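PDB 4V33: polysaccharide deacetylase-like protein from Bacillus anthracis, which probably acts as a zinc-dependent polysaccharide deacetylase, one of two needed for osmotic stability and cell shape. Local coordinates for residues A[52-57]-A[138-143]; A[78-83]-A[116-121]; A[171-176]-A[348-353]; A[313-318]-A[334-339]. All blocks are in the same frame, centred on the assembly; numbering follows the deposited sequence. Where two conformers were deposited one is given.

How the interactions relate
Interactions 1 and 2 belong to the beta-sandwich of fibronectin type III kind, interactions 3 and 4 to the parallel-stranded deacetylase domain that holds the zinc site of Asp206, His264 and His268. The first two touch: strands 115-124 and 130-140 are sheet neighbours, Ile138 O lies 2.8 Å from Phe117 N, and the centres are 14 Å apart. Along the chain, interaction 2 is nested inside the loop closed by interaction 1, and interaction 4 inside that of interaction 3. Interaction 1 comes within about 6 Å of interaction 4 (nearest atoms), without touching it. Interactions 3 and 4 have centres 31 Å apart. The Tyr318 side chain of interaction 4 is about 13 Å from the zinc ion.

Interaction 1 (A[52-57]-A[138-143]); sequences NPITHE and ITFEQK
At the end of the fibronectin type III-like beta-sandwich where the chain runs on into the deacetylase domain, the loop 52-57 packs against the last residues of the outermost strand 130-140 and the loop that follows, chiefly through Ile54, which meets Ile138 and Phe140. Its chi1 of 54° puts CG1 between the backbone N and the carbonyl carbon, and chi2, anti at 173°, carries CD1 onward to the strand. Ile54 CD1 lies 3.8 Å from Ile138 CG1 and 3.3 Å from Thr139 O, and stands 4.2 Å above one face of the Phe140 ring, offset toward the rim. Farther along, the contact thins to His56 CB against Glu141 CB at 4.1 Å. The Glu141 chain bends at chi2, and its OE1 is bound by Asn194 ND2; the backbone of Gln142 also bonds to Asn194, which ties the exit of the strand to the following domain. Within the loop, Thr55 OG1 accepts from Glu57 N in an ST turn. No direct hydrogen bond joins the two segments. One water bridges them instead: it donates to Thr55 O and to Thr139 O, and accepts from Glu141 N at 2.9 Å.

Interaction 2 (A[78-83]-A[116-121]); sequences KIWRTA and EFQIEA
Trp80 and Gln118 cross obliquely on one face of an antiparallel strand pair, with ring and amide planes 46° apart. Gln118 CB sits over the six-membered ring, 3.7 Å from its centroid, in a CH-pi contact. In Trp80, chi1 of 69° sets CG between the backbone N and the carbonyl carbon, and the six-membered ring comes to lie under Gln118 CB. Glu120 reaches the rim of the same ring, its carboxylate turned almost perpendicular to the indole (82°) and its OE2 3.7 Å from Trp80 CH2. That OE2 is paired with Lys86. Lys78 runs beside Glu120 in the same direction; the direct ion pair is long, at 4.0 Å from Lys78 NZ to Glu120 OE1, but a water links the two atoms.

At the other end, Thr82 OG1 joins two side chains. It donates to the anti lone pair of Glu116 OE1 at 2.6 Å and accepts from Gln118 NE2 at 3.0 Å, almost in the amide plane. The second carboxylate oxygen, Glu116 OE2, bridges to Lys195. Mutual backbone bonds pair Lys78 with Glu120 and Trp80 with Gln118, and Thr82 N adds one to Glu116 O.

The opposite face carries Ile79, Arg81, Phe117 and Ile119. Ile79 and Ile119 lie side by side, while Arg81 CD lies 3.8 Å from Phe117 CZ and the guanidinium is paired with Asp84. Phe105 and Phe110 meet the Phe117 ring edge-to-face, and Ile63 of strand 60-66 packs on Ile119. The four-stranded antiparallel sheet runs in the order 90-94, 74-81, 115-124, 130-140.

Interaction 3 (A[171-176]-A[348-353]); sequences EAQMKY and HTTTVE. With ACT (acetate ion), chain E.
The Tyr176 ring is met obliquely by Val352 CG1, which lies 3.9 Å from Tyr176 CD2, while an acetate oxygen comes to the ring's edge near its plane. The phenol donates there, Tyr176 OH to acetate O at 2.7 Å. This acetate, probably from the crystallisation liquor, is also bound by Tyr182 and Lys198.

The two methyls of Val352 divide between residues one turn apart on helix 167-179. CG1 goes to Tyr176, whereas Val352 CG2 approaches Ala172 CB, one turn earlier, at 3.7 Å. Phe355 of helix 352-359 extends the apolar patch, touching both Tyr176 and Gln173.

The other flat group is the Gln173 amide, whose contact with the loop is mediated by water. Gln173 NE2 is 3.8 Å from Thr350 O. One water accepts from NE2 at 3.0 Å and donates to Thr350 O at 2.8 Å; a second lies within bonding distance of the same two atoms, though it has more acceptors around it than protons to give. On the other branch of the amide, OE1 is held by Tyr149 OH, so OE1 is bonded directly and NE2 through water.

Thr351 occupies the N-cap position, its OG1 bonded to Gln354 N. The contact as a whole joins the start of the C-terminal helix to helix 167-179 on the outside of the curled parallel sheet, consistent with the distorted beta/alpha barrel of polysaccharide deacetylases.

Interaction 4 (A[313-318]-A[334-339]); sequences ETKKYY and EPDELL
Lys315 and Leu339 meet where helix 308-315 packs on the loop between strands 320-326 and 341-345, part of the deacetylase domain, whose parallel strands and helices are consistent with a distorted beta/alpha barrel. Leu339 is the apolar centre of the contact. Its CD1 lies 3.6 Å from Lys315 CB and also near CG, the two side chains crossing at about a right angle. The other methyl, Leu339 CD2, lies 3.6 Å from Tyr318 O and 4.4 Å from Thr314 CG2.

Beyond this apolar contact the lysine continues as an extended chain to Asp336, with CG anti to the backbone N (chi1 -172°). These side chains also cross at about a right angle, and the salt bridge lies on the more exposed side.

The second shell helps to position both partners. Asp336 lies within a type II turn from Glu334 to Glu337, closed by Glu337 N to Glu334 O, and its own carbonyl accepts from Leu339 N as the 3-10 segment 337-339 begins. On the helical side, Thr314 O takes the amides of both Tyr317 and Tyr318, while Thr314 OG1 is bonded to Val310 O. Tyr318 OH reaches Ser263, and Leu339 O accepts from Tyr301 OH; Ala321 of strand 320-326 touches both Thr314 and Leu339. Lys315 NZ donates at 2.9 Å to Asp336 OD1, which receives it on its syn lone pair.

Interaction 1 (A[52-57]-A[138-143])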
# COMPACT_ATOMS: atom_id res chain seq x y z
N ASN A 52 19.44 17.38 0.63
CA ASN A 52 20.25 16.60 -0.30
C ASN A 52 19.41 15.46 -0.88
O ASN A 52 18.65 14.83 -0.15
CB ASN A 52 21.50 16.06 0.39
CG ASN A 52 22.41 17.15 0.90
OD1 ASN A 52 22.29 18.31 0.50
ND2 ASN A 52 23.32 16.80 1.79
N PRO A 53 19.54 15.21 -2.19
CA PRO A 53 18.72 14.20 -2.86
C PRO A 53 18.78 12.84 -2.17
O PRO A 53 19.83 12.43 -1.69
CB PRO A 53 19.36 14.11 -4.25
CG PRO A 53 19.94 15.45 -4.48
CD PRO A 53 20.42 15.93 -3.13
N ILE A 54 17.64 12.16 -2.13
CA ILE A 54 17.59 10.82 -1.57
C ILE A 54 16.99 9.86 -2.58
O ILE A 54 16.38 10.28 -3.56
CB ILE A 54 16.76 10.77 -0.27
CG1 ILE A 54 15.36 11.35 -0.51
CG2 ILE A 54 17.48 11.51 0.84
CD1 ILE A 54 14.41 11.18 0.68
N THR A 55 17.18 8.57 -2.33
CA THR A 55 16.53 7.53 -3.13
C THR A 55 15.77 6.63 -2.18
O THR A 55 15.77 6.86 -0.97
CB THR A 55 17.55 6.68 -3.90
OG1 THR A 55 18.30 5.87 -2.99
CG2 THR A 55 18.50 7.56 -4.71
N HIS A 56 15.11 5.61 -2.72
CA HIS A 56 14.33 4.69 -1.89
C HIS A 56 15.19 3.94 -0.88
O HIS A 56 14.68 3.41 0.11
CB HIS A 56 13.55 3.70 -2.76
CG HIS A 56 14.41 2.77 -3.55
ND1 HIS A 56 14.98 3.13 -4.75
CD2 HIS A 56 14.81 1.50 -3.31
CE1 HIS A 56 15.69 2.12 -5.22
NE2 HIS A 56 15.60 1.11 -4.37
N GLU A 57 16.50 3.90 -1.13
CA GLU A 57 17.43 3.21 -0.24
C GLU A 57 18.00 4.12 0.85
O GLU A 57 18.64 3.64 1.78
CB GLU A 57 18.57 2.59 -1.04
CG GLU A 57 18.13 1.49 -2.00
CD GLU A 57 19.29 0.89 -2.77
OE1 GLU A 57 19.93 1.62 -3.56
OE2 GLU A 57 19.56 -0.32 -2.60
N ILE A 138 9.51 15.38 3.72
CA ILE A 138 10.49 14.49 3.10
C ILE A 138 10.00 13.06 3.28
O ILE A 138 9.48 12.70 4.33
CB ILE A 138 11.89 14.66 3.73
CG1 ILE A 138 12.89 13.74 3.04
CG2 ILE A 138 11.86 14.43 5.24
CD1 ILE A 138 14.32 14.05 3.38
N THR A 139 10.14 12.25 2.23
CA THR A 139 9.64 10.89 2.29
C THR A 139 10.74 9.86 2.07
O THR A 139 11.39 9.84 1.03
CB THR A 139 8.52 10.66 1.26
OG1 THR A 139 7.41 11.53 1.56
CG2 THR A 139 8.04 9.20 1.31
N PHE A 140 10.94 9.01 3.08
CA PHE A 140 11.80 7.84 2.96
C PHE A 140 10.91 6.65 2.64
O PHE A 140 10.20 6.14 3.50
CB PHE A 140 12.59 7.63 4.26
CG PHE A 140 13.61 8.71 4.52
CD1 PHE A 140 13.26 9.88 5.17
CD2 PHE A 140 14.91 8.56 4.07
CE1 PHE A 140 14.19 10.87 5.38
CE2 PHE A 140 15.85 9.55 4.28
CZ PHE A 140 15.49 10.71 4.93
N GLU A 141 10.94 6.22 1.38
CA GLU A 141 9.99 5.23 0.88
C GLU A 141 9.88 3.98 1.74
O GLU A 141 10.89 3.38 2.11
CB GLU A 141 10.33 4.81 -0.56
CG GLU A 141 10.13 5.91 -1.59
CD GLU A 141 8.68 6.33 -1.74
OE1 GLU A 141 7.78 5.56 -1.36
OE2 GLU A 141 8.44 7.46 -2.24
N GLN A 142 8.65 3.63 2.08
CA GLN A 142 8.39 2.41 2.84
C GLN A 142 8.12 1.23 1.93
O GLN A 142 7.49 1.36 0.88
CB GLN A 142 7.18 2.59 3.76
CG GLN A 142 7.35 3.69 4.77
CD GLN A 142 6.37 3.59 5.93
OE1 GLN A 142 6.78 3.45 7.07
NE2 GLN A 142 5.08 3.69 5.63
N LYS A 143 8.60 0.06 2.35
CA LYS A 143 8.27 -1.17 1.64
C LYS A 143 6.82 -1.53 1.91
O LYS A 143 6.27 -1.24 2.98
CB LYS A 143 9.21 -2.31 2.06
CG LYS A 143 8.99 -2.81 3.49
CD LYS A 143 10.12 -3.72 3.93
CE LYS A 143 9.87 -4.27 5.33
NZ LYS A 143 9.76 -3.18 6.34
O HOH W 1 13.01 7.51 -0.21

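Interaction 2 (A[78-83]-A[116-121])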
# COMPACT_ATOMS: atom_id res chain seq x y z
N LYS A 78 10.39 21.82 13.25
CA LYS A 78 9.48 20.91 13.93
C LYS A 78 9.19 19.77 12.97
O LYS A 78 8.72 20.00 11.85
CB LYS A 78 8.18 21.61 14.32
CG LYS A 78 7.21 20.68 15.07
CD LYS A 78 5.84 21.32 15.25
CE LYS A 78 5.90 22.49 16.20
NZ LYS A 78 4.54 23.05 16.47
N ILE A 79 9.49 18.56 13.39
CA ILE A 79 9.40 17.41 12.50
C ILE A 79 8.63 16.29 13.17
O ILE A 79 8.81 16.01 14.36
CB ILE A 79 10.80 16.90 12.10
CG1 ILE A 79 11.60 18.03 11.45
CG2 ILE A 79 10.69 15.71 11.15
CD1 ILE A 79 12.99 17.63 10.99
N TRP A 80 7.75 15.66 12.39
CA TRP A 80 7.06 14.47 12.86
C TRP A 80 6.77 13.54 11.70
O TRP A 80 6.72 13.96 10.54
CB TRP A 80 5.76 14.82 13.58
CG TRP A 80 4.66 15.37 12.73
CD1 TRP A 80 3.60 14.68 12.20
CD2 TRP A 80 4.48 16.74 12.33
NE1 TRP A 80 2.79 15.53 11.50
CE2 TRP A 80 3.30 16.80 11.57
CE3 TRP A 80 5.21 17.91 12.56
CZ2 TRP A 80 2.83 17.99 11.01
CZ3 TRP A 80 4.74 19.10 12.01
CH2 TRP A 80 3.57 19.12 11.24
N ARG A 81 6.56 12.27 12.01
CA ARG A 81 6.12 11.31 11.01
C ARG A 81 4.62 11.42 10.87
O ARG A 81 3.91 11.31 11.86
CB ARG A 81 6.44 9.90 11.46
CG ARG A 81 7.87 9.54 11.34
CD ARG A 81 8.11 8.08 11.64
NE ARG A 81 7.57 7.17 10.63
CZ ARG A 81 6.55 6.35 10.83
NH1 ARG A 81 5.93 6.34 12.00
NH2 ARG A 81 6.14 5.54 9.87
N THR A 82 4.16 11.60 9.65
CA THR A 82 2.73 11.71 9.38
C THR A 82 1.96 10.55 10.02
O THR A 82 0.90 10.74 10.62
CB THR A 82 2.47 11.75 7.88
OG1 THR A 82 3.11 12.92 7.35
CG2 THR A 82 0.98 11.80 7.59
N ALA A 83 2.52 9.35 9.91
CA ALA A 83 1.90 8.13 10.42
C ALA A 83 1.68 8.16 11.93
O ALA A 83 0.76 7.53 12.44
CB ALA A 83 2.74 6.92 10.03
N GLU A 116 6.63 9.31 5.27
CA GLU A 116 6.58 10.76 5.15
C GLU A 116 6.82 11.45 6.50
O GLU A 116 6.19 11.11 7.52
CB GLU A 116 5.23 11.20 4.59
CG GLU A 116 5.12 12.70 4.31
CD GLU A 116 3.71 13.08 3.91
OE1 GLU A 116 2.85 13.18 4.81
OE2 GLU A 116 3.46 13.26 2.71
N PHE A 117 7.74 12.40 6.49
CA PHE A 117 7.99 13.26 7.64
C PHE A 117 7.60 14.68 7.26
O PHE A 117 8.07 15.20 6.25
CB PHE A 117 9.48 13.24 8.00
CG PHE A 117 9.98 11.91 8.51
CD1 PHE A 117 10.22 10.86 7.65
CD2 PHE A 117 10.23 11.74 9.87
CE1 PHE A 117 10.70 9.65 8.12
CE2 PHE A 117 10.73 10.54 10.35
CZ PHE A 117 10.95 9.48 9.47
N GLN A 118 6.75 15.30 8.07
CA GLN A 118 6.42 16.71 7.86
C GLN A 118 7.42 17.62 8.59
O GLN A 118 7.95 17.25 9.64
CB GLN A 118 4.98 16.99 8.31
CG GLN A 118 3.98 16.29 7.39
CD GLN A 118 2.54 16.60 7.70
OE1 GLN A 118 2.13 17.76 7.74
NE2 GLN A 118 1.75 15.55 7.92
N ILE A 119 7.68 18.78 7.99
CA ILE A 119 8.66 19.72 8.51
C ILE A 119 8.05 21.12 8.54
O ILE A 119 7.60 21.62 7.51
CB ILE A 119 9.94 19.76 7.62
CG1 ILE A 119 10.52 18.36 7.44
CG2 ILE A 119 10.98 20.72 8.23
CD1 ILE A 119 11.58 18.27 6.33
N GLU A 120 8.02 21.74 9.71
CA GLU A 120 7.61 23.14 9.84
C GLU A 120 8.78 23.92 10.39
O GLU A 120 9.27 23.63 11.48
CB GLU A 120 6.46 23.31 10.82
CG GLU A 120 5.15 22.67 10.45
CD GLU A 120 4.06 23.00 11.47
OE1 GLU A 120 4.40 23.57 12.54
OE2 GLU A 120 2.88 22.72 11.20
N ALA A 121 9.21 24.94 9.66
CA ALA A 121 10.35 25.74 10.08
C ALA A 121 9.93 27.11 10.59
O ALA A 121 9.09 27.77 9.98
CB ALA A 121 11.34 25.90 8.95
O HOH W 2 2.79 23.88 14.69
O HOH W 3 4.59 8.84 7.95

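Interaction 3 (A[171-176]-A[348-353])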
# COMPACT_ATOMS: atom_id res chain seq x y z
N GLU A 171 -7.34 -16.54 9.94
CA GLU A 171 -7.64 -15.70 11.09
C GLU A 171 -6.39 -15.42 11.91
O GLU A 171 -6.19 -14.31 12.37
CB GLU A 171 -8.75 -16.32 11.95
CG GLU A 171 -9.12 -15.44 13.14
CD GLU A 171 -10.37 -15.89 13.86
OE1 GLU A 171 -11.19 -16.61 13.25
OE2 GLU A 171 -10.53 -15.52 15.04
N ALA A 172 -5.55 -16.44 12.09
CA ALA A 172 -4.34 -16.28 12.89
C ALA A 172 -3.39 -15.29 12.22
O ALA A 172 -2.73 -14.50 12.91
CB ALA A 172 -3.65 -17.62 13.12
N GLN A 173 -3.33 -15.33 10.90
CA GLN A 173 -2.48 -14.41 10.13
C GLN A 173 -3.00 -12.98 10.22
O GLN A 173 -2.23 -12.04 10.45
CB GLN A 173 -2.38 -14.89 8.68
CG GLN A 173 -1.57 -16.19 8.57
CD GLN A 173 -1.86 -16.97 7.29
OE1 GLN A 173 -2.39 -16.44 6.32
NE2 GLN A 173 -1.50 -18.24 7.30
N MET A 174 -4.31 -12.81 10.06
CA MET A 174 -4.91 -11.49 10.19
C MET A 174 -4.78 -10.96 11.61
O MET A 174 -4.57 -9.76 11.83
CB MET A 174 -6.36 -11.50 9.73
CG MET A 174 -6.54 -11.84 8.26
SD MET A 174 -5.76 -10.67 7.09
CE MET A 174 -4.26 -11.55 6.67
N LYS A 175 -4.89 -11.85 12.59
CA LYS A 175 -4.73 -11.44 13.99
C LYS A 175 -3.31 -10.95 14.23
O LYS A 175 -3.09 -10.02 15.02
CB LYS A 175 -5.07 -12.60 14.94
CG LYS A 175 -5.00 -12.22 16.41
CD LYS A 175 -5.44 -13.38 17.29
CE LYS A 175 -5.55 -12.98 18.76
NZ LYS A 175 -4.22 -12.68 19.38
N TYR A 176 -2.34 -11.57 13.55
CA TYR A 176 -0.97 -11.09 13.64
C TYR A 176 -0.87 -9.65 13.15
O TYR A 176 -0.22 -8.81 13.78
CB TYR A 176 0.01 -12.01 12.88
CG TYR A 176 1.44 -11.54 13.00
CD1 TYR A 176 1.96 -10.63 12.09
CD2 TYR A 176 2.27 -11.98 14.03
CE1 TYR A 176 3.26 -10.16 12.19
CE2 TYR A 176 3.57 -11.52 14.14
CZ TYR A 176 4.06 -10.62 13.21
OH TYR A 176 5.36 -10.15 13.32
N HIS A 348 -0.64 -23.07 1.74
CA HIS A 348 -1.38 -23.95 2.64
C HIS A 348 -0.61 -24.26 3.92
O HIS A 348 -1.18 -24.34 5.01
CB HIS A 348 -1.70 -25.27 1.92
CG HIS A 348 -2.42 -26.27 2.77
ND1 HIS A 348 -3.76 -26.14 3.10
CD2 HIS A 348 -2.00 -27.41 3.36
CE1 HIS A 348 -4.12 -27.17 3.85
NE2 HIS A 348 -3.07 -27.95 4.02
N THR A 349 0.70 -24.43 3.78
CA THR A 349 1.56 -24.83 4.90
C THR A 349 2.16 -23.66 5.71
O THR A 349 2.86 -23.89 6.70
CB THR A 349 2.75 -25.68 4.41
OG1 THR A 349 3.52 -24.92 3.46
CG2 THR A 349 2.26 -26.97 3.76
N THR A 350 1.90 -22.43 5.28
CA THR A 350 2.50 -21.26 5.92
C THR A 350 2.06 -21.13 7.37
O THR A 350 0.87 -21.14 7.66
CB THR A 350 2.13 -19.98 5.16
OG1 THR A 350 2.70 -20.04 3.84
CG2 THR A 350 2.67 -18.74 5.89
N THR A 351 3.03 -21.02 8.28
CA THR A 351 2.76 -20.80 9.71
C THR A 351 2.70 -19.30 9.97
O THR A 351 3.06 -18.50 9.11
CB THR A 351 3.87 -21.38 10.58
OG1 THR A 351 5.09 -20.64 10.38
CG2 THR A 351 4.12 -22.86 10.26
N VAL A 352 2.27 -18.91 11.17
CA VAL A 352 2.26 -17.49 11.49
C VAL A 352 3.67 -16.92 11.53
O VAL A 352 3.90 -15.78 11.12
CB VAL A 352 1.50 -17.21 12.81
CG1 VAL A 352 1.55 -15.72 13.15
CG2 VAL A 352 0.07 -17.64 12.66
N GLU A 353 4.63 -17.73 11.98
CA GLU A 353 6.02 -17.32 12.01
C GLU A 353 6.56 -17.08 10.59
O GLU A 353 7.25 -16.09 10.34
CB GLU A 353 6.87 -18.38 12.72
CG GLU A 353 6.57 -18.53 14.22
CD GLU A 353 5.26 -19.25 14.55
OE1 GLU A 353 4.74 -20.07 13.74
OE2 GLU A 353 4.75 -19.01 15.67
C ACT E . 6.30 -6.81 12.89
O ACT E . 5.73 -7.68 12.20
OXT ACT E . 6.35 -5.67 12.38
CH3 ACT E . 6.88 -7.12 14.23
O HOH W 4 -0.73 -19.93 9.62
O HOH W 5 -1.35 -21.00 5.94

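Interaction 4 (A[313-318]-A[334-339])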
# COMPACT_ATOMS: atom_id res chain seq x y z
N GLU A 313 -0.71 -3.04 -22.83
CA GLU A 313 -2.15 -3.17 -22.99
C GLU A 313 -2.86 -2.85 -21.67
O GLU A 313 -3.85 -2.13 -21.64
CB GLU A 313 -2.53 -4.58 -23.48
CG GLU A 313 -2.06 -4.90 -24.89
CD GLU A 313 -2.82 -4.15 -25.97
OE1 GLU A 313 -3.81 -3.47 -25.66
OE2 GLU A 313 -2.42 -4.25 -27.15
N THR A 314 -2.31 -3.39 -20.58
CA THR A 314 -2.88 -3.20 -19.26
C THR A 314 -2.91 -1.72 -18.87
O THR A 314 -3.87 -1.25 -18.26
CB THR A 314 -2.11 -4.04 -18.23
OG1 THR A 314 -2.14 -5.41 -18.63
CG2 THR A 314 -2.72 -3.92 -16.83
N LYS A 315 -1.87 -0.99 -19.27
CA LYS A 315 -1.70 0.43 -18.94
C LYS A 315 -2.85 1.27 -19.49
O LYS A 315 -3.16 2.34 -18.97
CB LYS A 315 -0.38 0.94 -19.52
CG LYS A 315 0.01 2.34 -19.08
CD LYS A 315 1.43 2.67 -19.50
CE LYS A 315 1.87 4.03 -18.95
NZ LYS A 315 3.28 4.35 -19.32
N LYS A 316 -3.47 0.79 -20.56
CA LYS A 316 -4.59 1.51 -21.16
C LYS A 316 -5.80 1.59 -20.23
O LYS A 316 -6.62 2.52 -20.34
CB LYS A 316 -5.00 0.85 -22.48
CG LYS A 316 -3.92 0.86 -23.54
CD LYS A 316 -4.34 0.00 -24.73
CE LYS A 316 -3.23 -0.06 -25.77
NZ LYS A 316 -3.62 -0.88 -26.95
N TYR A 317 -5.92 0.62 -19.32
CA TYR A 317 -7.16 0.41 -18.59
C TYR A 317 -7.03 0.41 -17.07
O TYR A 317 -8.01 0.68 -16.38
CB TYR A 317 -7.81 -0.91 -19.03
CG TYR A 317 -7.87 -1.04 -20.54
CD1 TYR A 317 -8.58 -0.12 -21.30
CD2 TYR A 317 -7.21 -2.06 -21.20
CE1 TYR A 317 -8.63 -0.22 -22.67
CE2 TYR A 317 -7.26 -2.18 -22.58
CZ TYR A 317 -7.97 -1.24 -23.31
OH TYR A 317 -8.05 -1.33 -24.69
N TYR A 318 -5.85 0.10 -16.56
CA TYR A 318 -5.64 -0.06 -15.12
C TYR A 318 -4.49 0.80 -14.64
O TYR A 318 -3.51 1.00 -15.36
CB TYR A 318 -5.35 -1.52 -14.77
CG TYR A 318 -6.48 -2.46 -15.10
CD1 TYR A 318 -7.54 -2.63 -14.22
CD2 TYR A 318 -6.50 -3.17 -16.30
CE1 TYR A 318 -8.59 -3.48 -14.50
CE2 TYR A 318 -7.54 -4.03 -16.60
CZ TYR A 318 -8.58 -4.18 -15.70
OH TYR A 318 -9.63 -5.03 -15.97
N GLU A 334 10.64 3.52 -11.13
CA GLU A 334 10.98 2.83 -12.36
C GLU A 334 9.77 2.80 -13.31
O GLU A 334 8.63 2.83 -12.85
CB GLU A 334 11.48 1.41 -12.06
CG GLU A 334 12.89 1.41 -11.46
CD GLU A 334 13.34 0.05 -10.96
OE1 GLU A 334 12.50 -0.88 -10.89
OE2 GLU A 334 14.54 -0.09 -10.64
N PRO A 335 10.02 2.76 -14.63
CA PRO A 335 8.95 2.80 -15.62
C PRO A 335 7.87 1.74 -15.41
O PRO A 335 8.18 0.54 -15.31
CB PRO A 335 9.68 2.54 -16.94
CG PRO A 335 11.04 3.07 -16.70
CD PRO A 335 11.36 2.79 -15.26
N ASP A 336 6.62 2.19 -15.34
CA ASP A 336 5.47 1.29 -15.18
C ASP A 336 5.56 0.34 -13.98
O ASP A 336 4.98 -0.76 -14.00
CB ASP A 336 5.25 0.49 -16.47
CG ASP A 336 4.90 1.36 -17.65
OD1 ASP A 336 4.26 2.41 -17.44
OD2 ASP A 336 5.27 1.00 -18.79
N GLU A 337 6.27 0.75 -12.93
CA GLU A 337 6.49 -0.16 -11.81
C GLU A 337 5.19 -0.57 -11.11
O GLU A 337 5.10 -1.66 -10.55
CB GLU A 337 7.48 0.42 -10.79
CG GLU A 337 7.00 1.67 -10.05
CD GLU A 337 8.05 2.23 -9.11
OE1 GLU A 337 9.15 1.63 -9.01
OE2 GLU A 337 7.78 3.28 -8.48
N LEU A 338 4.17 0.28 -11.16
CA LEU A 338 2.91 -0.04 -10.50
C LEU A 338 2.10 -1.09 -11.26
O LEU A 338 1.11 -1.61 -10.74
CB LEU A 338 2.06 1.21 -10.28
CG LEU A 338 2.74 2.33 -9.49
CD1 LEU A 338 1.86 3.57 -9.49
CD2 LEU A 338 3.03 1.86 -8.08
N LEU A 339 2.53 -1.38 -12.49
CA LEU A 339 1.91 -2.40 -13.33
C LEU A 339 2.73 -3.69 -13.31
O LEU A 339 2.49 -4.60 -14.11
CB LEU A 339 1.78 -1.90 -14.77
CG LEU A 339 0.94 -0.62 -14.94
CD1 LEU A 339 0.98 -0.11 -16.36
CD2 LEU A 339 -0.50 -0.87 -14.51